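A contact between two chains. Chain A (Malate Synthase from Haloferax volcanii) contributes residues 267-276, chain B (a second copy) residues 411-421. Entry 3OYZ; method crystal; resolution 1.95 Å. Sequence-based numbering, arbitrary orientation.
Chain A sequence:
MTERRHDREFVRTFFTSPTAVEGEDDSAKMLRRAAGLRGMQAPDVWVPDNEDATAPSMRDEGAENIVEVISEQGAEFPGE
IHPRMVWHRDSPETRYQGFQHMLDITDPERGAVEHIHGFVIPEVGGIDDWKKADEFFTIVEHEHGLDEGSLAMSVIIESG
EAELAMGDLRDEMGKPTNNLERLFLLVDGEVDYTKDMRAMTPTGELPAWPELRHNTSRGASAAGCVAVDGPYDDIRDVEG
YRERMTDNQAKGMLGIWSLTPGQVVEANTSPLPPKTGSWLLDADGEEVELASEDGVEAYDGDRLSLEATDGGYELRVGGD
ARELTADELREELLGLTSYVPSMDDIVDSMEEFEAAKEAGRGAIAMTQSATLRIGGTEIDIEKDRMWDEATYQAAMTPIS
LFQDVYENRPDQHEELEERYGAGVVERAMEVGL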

# COMPACT_ATOMS: atom_id res chain seq x y z
N ALA A 267 -4.15 23.08 -12.03
CA ALA A 267 -3.15 22.35 -11.27
C ALA A 267 -2.09 23.32 -10.76
O ALA A 267 -1.47 23.06 -9.74
CB ALA A 267 -2.50 21.23 -12.16
N ASN A 268 -1.88 24.47 -11.39
CA ASN A 268 -0.96 25.50 -10.84
C ASN A 268 -1.47 26.19 -9.58
O ASN A 268 -0.69 26.63 -8.71
CB ASN A 268 -0.60 26.57 -11.87
CG ASN A 268 0.62 26.22 -12.69
OD1 ASN A 268 1.52 25.49 -12.22
ND2 ASN A 268 0.66 26.70 -13.94
N THR A 269 -2.78 26.23 -9.45
CA THR A 269 -3.42 26.95 -8.34
C THR A 269 -3.75 26.04 -7.18
O THR A 269 -3.67 26.43 -6.01
CB THR A 269 -4.85 27.48 -8.75
OG1 THR A 269 -4.82 27.95 -10.10
CG2 THR A 269 -5.28 28.59 -7.85
N SER A 270 -4.15 24.82 -7.49
CA SER A 270 -4.60 23.91 -6.45
C SER A 270 -3.69 23.74 -5.22
O SER A 270 -4.22 23.76 -4.13
CB SER A 270 -4.93 22.52 -7.01
OG SER A 270 -4.89 21.62 -5.90
N PRO A 271 -2.35 23.58 -5.36
CA PRO A 271 -1.66 23.33 -4.09
C PRO A 271 -1.20 24.58 -3.34
O PRO A 271 -0.63 24.46 -2.26
CB PRO A 271 -0.40 22.58 -4.55
CG PRO A 271 -0.12 23.13 -5.93
CD PRO A 271 -1.50 23.18 -6.51
N LEU A 272 -1.42 25.75 -3.94
CA LEU A 272 -1.23 27.05 -3.30
C LEU A 272 -2.20 27.22 -2.13
O LEU A 272 -3.38 26.92 -2.23
CB LEU A 272 -1.33 28.17 -4.35
CG LEU A 272 -0.31 28.09 -5.50
CD1 LEU A 272 -0.49 29.27 -6.42
CD2 LEU A 272 1.15 27.99 -5.09
N PRO A 273 -1.70 27.65 -0.97
CA PRO A 273 -2.67 27.81 0.11
C PRO A 273 -3.71 28.93 -0.15
O PRO A 273 -3.48 29.79 -0.99
CB PRO A 273 -1.79 28.06 1.33
CG PRO A 273 -0.45 28.49 0.82
CD PRO A 273 -0.33 28.06 -0.61
N PRO A 274 -4.87 28.90 0.50
CA PRO A 274 -5.86 29.92 0.16
C PRO A 274 -5.56 31.38 0.62
O PRO A 274 -4.72 31.63 1.51
CB PRO A 274 -7.14 29.39 0.82
CG PRO A 274 -6.86 27.90 1.06
CD PRO A 274 -5.43 27.96 1.49
N LYS A 275 -6.24 32.30 -0.07
CA LYS A 275 -6.23 33.74 0.27
C LYS A 275 -6.70 33.96 1.70
O LYS A 275 -5.98 34.52 2.54
CB LYS A 275 -7.04 34.58 -0.74
CG LYS A 275 -7.57 33.81 -1.98
CD LYS A 275 -7.39 34.59 -3.29
CE LYS A 275 -8.70 34.64 -4.07
NZ LYS A 275 -8.50 34.30 -5.50
N THR A 276 -7.89 33.46 2.02
CA THR A 276 -8.38 33.51 3.40
C THR A 276 -9.18 32.24 3.68
O THR A 276 -9.23 31.30 2.89
CB THR A 276 -9.32 34.73 3.63
OG1 THR A 276 -10.35 34.73 2.63
CG2 THR A 276 -8.59 36.08 3.60
N ASP B 411 7.52 35.09 -13.87
CA ASP B 411 6.34 35.29 -14.69
C ASP B 411 4.98 35.13 -14.02
O ASP B 411 3.95 35.32 -14.66
CB ASP B 411 6.39 34.34 -15.89
CG ASP B 411 6.25 32.84 -15.49
OD1 ASP B 411 5.38 32.12 -16.01
OD2 ASP B 411 7.03 32.35 -14.67
N GLN B 412 4.97 34.68 -12.77
CA GLN B 412 3.76 34.43 -12.01
C GLN B 412 3.70 35.44 -10.87
O GLN B 412 2.71 35.44 -10.16
CB GLN B 412 3.74 32.99 -11.43
CG GLN B 412 3.12 32.00 -12.40
CD GLN B 412 3.07 30.53 -11.92
OE1 GLN B 412 3.36 30.22 -10.77
NE2 GLN B 412 2.62 29.66 -12.80
N HIS B 413 4.71 36.30 -10.70
CA HIS B 413 4.76 37.22 -9.54
C HIS B 413 3.53 38.13 -9.38
O HIS B 413 3.09 38.43 -8.26
CB HIS B 413 6.00 38.10 -9.56
CG HIS B 413 7.25 37.41 -9.08
ND1 HIS B 413 8.41 38.09 -8.82
CD2 HIS B 413 7.51 36.10 -8.83
CE1 HIS B 413 9.34 37.25 -8.41
NE2 HIS B 413 8.82 36.04 -8.42
N GLU B 414 2.93 38.44 -10.52
CA GLU B 414 1.86 39.40 -10.65
C GLU B 414 0.56 38.74 -10.24
O GLU B 414 -0.15 39.28 -9.39
CB GLU B 414 1.77 39.83 -12.12
CG GLU B 414 1.22 41.23 -12.36
CD GLU B 414 0.23 41.23 -13.51
OE1 GLU B 414 0.63 41.58 -14.64
OE2 GLU B 414 -0.94 40.84 -13.28
N GLU B 415 0.23 37.58 -10.83
CA GLU B 415 -0.96 36.85 -10.39
C GLU B 415 -0.88 36.42 -8.92
O GLU B 415 -1.91 36.33 -8.26
CB GLU B 415 -1.32 35.69 -11.30
CG GLU B 415 -1.75 36.15 -12.68
CD GLU B 415 -1.59 35.08 -13.75
OE1 GLU B 415 -2.63 34.48 -14.14
OE2 GLU B 415 -0.45 34.82 -14.21
N LEU B 416 0.32 36.26 -8.37
CA LEU B 416 0.41 35.79 -6.98
C LEU B 416 0.17 36.97 -6.03
O LEU B 416 -0.46 36.83 -4.96
CB LEU B 416 1.75 35.11 -6.69
CG LEU B 416 2.01 33.76 -7.39
CD1 LEU B 416 3.49 33.44 -7.31
CD2 LEU B 416 1.20 32.63 -6.76
N GLU B 417 0.70 38.12 -6.44
CA GLU B 417 0.31 39.42 -5.88
C GLU B 417 -1.17 39.78 -5.99
O GLU B 417 -1.76 40.12 -4.96
CB GLU B 417 1.28 40.52 -6.27
CG GLU B 417 2.29 40.60 -5.14
CD GLU B 417 3.64 41.11 -5.59
OE1 GLU B 417 3.64 42.07 -6.40
OE2 GLU B 417 4.67 40.55 -5.14
N GLU B 418 -1.81 39.65 -7.14
CA GLU B 418 -3.27 39.68 -7.16
C GLU B 418 -3.94 38.71 -6.18
O GLU B 418 -4.83 39.09 -5.40
CB GLU B 418 -3.81 39.45 -8.58
CG GLU B 418 -3.82 40.72 -9.44
CD GLU B 418 -3.53 40.47 -10.92
OE1 GLU B 418 -3.64 39.30 -11.40
OE2 GLU B 418 -3.18 41.46 -11.60
N ARG B 419 -3.53 37.44 -6.20
CA ARG B 419 -4.18 36.41 -5.38
C ARG B 419 -3.98 36.61 -3.87
O ARG B 419 -4.95 36.44 -3.13
CB ARG B 419 -3.88 34.98 -5.91
CG ARG B 419 -3.54 33.92 -4.87
CD ARG B 419 -3.12 32.54 -5.46
NE ARG B 419 -3.49 31.50 -4.49
CZ ARG B 419 -4.61 30.78 -4.57
NH1 ARG B 419 -5.43 30.96 -5.59
NH2 ARG B 419 -4.92 29.89 -3.63
N TYR B 420 -2.80 37.02 -3.41
CA TYR B 420 -2.55 37.21 -1.98
C TYR B 420 -2.50 38.64 -1.41
O TYR B 420 -2.73 38.82 -0.20
CB TYR B 420 -1.26 36.52 -1.53
CG TYR B 420 -1.30 35.02 -1.70
CD1 TYR B 420 -2.10 34.22 -0.90
CD2 TYR B 420 -0.57 34.42 -2.72
CE1 TYR B 420 -2.16 32.83 -1.09
CE2 TYR B 420 -0.63 33.05 -2.93
CZ TYR B 420 -1.40 32.26 -2.10
OH TYR B 420 -1.41 30.92 -2.33
N GLY B 421 -2.11 39.60 -2.23
CA GLY B 421 -1.70 40.92 -1.75
C GLY B 421 -0.20 40.93 -1.48
O GLY B 421 0.32 39.97 -0.92

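A single backbone carbonyl accepts both hydrogen bonds across this contact: A:Pro273 O receives one from B:Tyr420 OH at 2.7 Å and one from B:Arg419 NH2 at 3.0 Å. The donors are themselves linked, since B:Arg419 NE donates to B:Tyr420 OH at 3.1 Å, so carbonyl, phenol and guanidinium close a small ring of hydrogen bonds. Tyrosine suits this place because its hydroxyl can accept from arginine while donating to the carbonyl. Arginine suits it because NE and NH2 can donate to separate acceptors.

The chain B helix, residues 413-420, faces a chain A segment that leaves a helix, passes through a type I turn from A:Thr269 to A:Leu272 and continues into two prolines. Proline lacks an amide hydrogen, but its carbonyl remains a full acceptor. The backbones converge, from 10.2 Å between A:Asn268 CA and B:Gln412 CA to 5.5 Å between A:Lys275 CA and B:Tyr420 CA.

A:Leu272 CD1 packs against B:Leu416 CD2 at 3.8 Å; leucine's branched, apolar side chain suits these buried positions. A:Leu272 CB lies 3.4 Å from B:Tyr420 OH. At the exposed end, A:Lys275 CD lies 3.1 Å from B:Arg419 O; A:Lys275 NZ and B:Arg419 NH1 are like charges 4.5 Å apart, so lysine's aliphatic part makes the contact, without charge pairing.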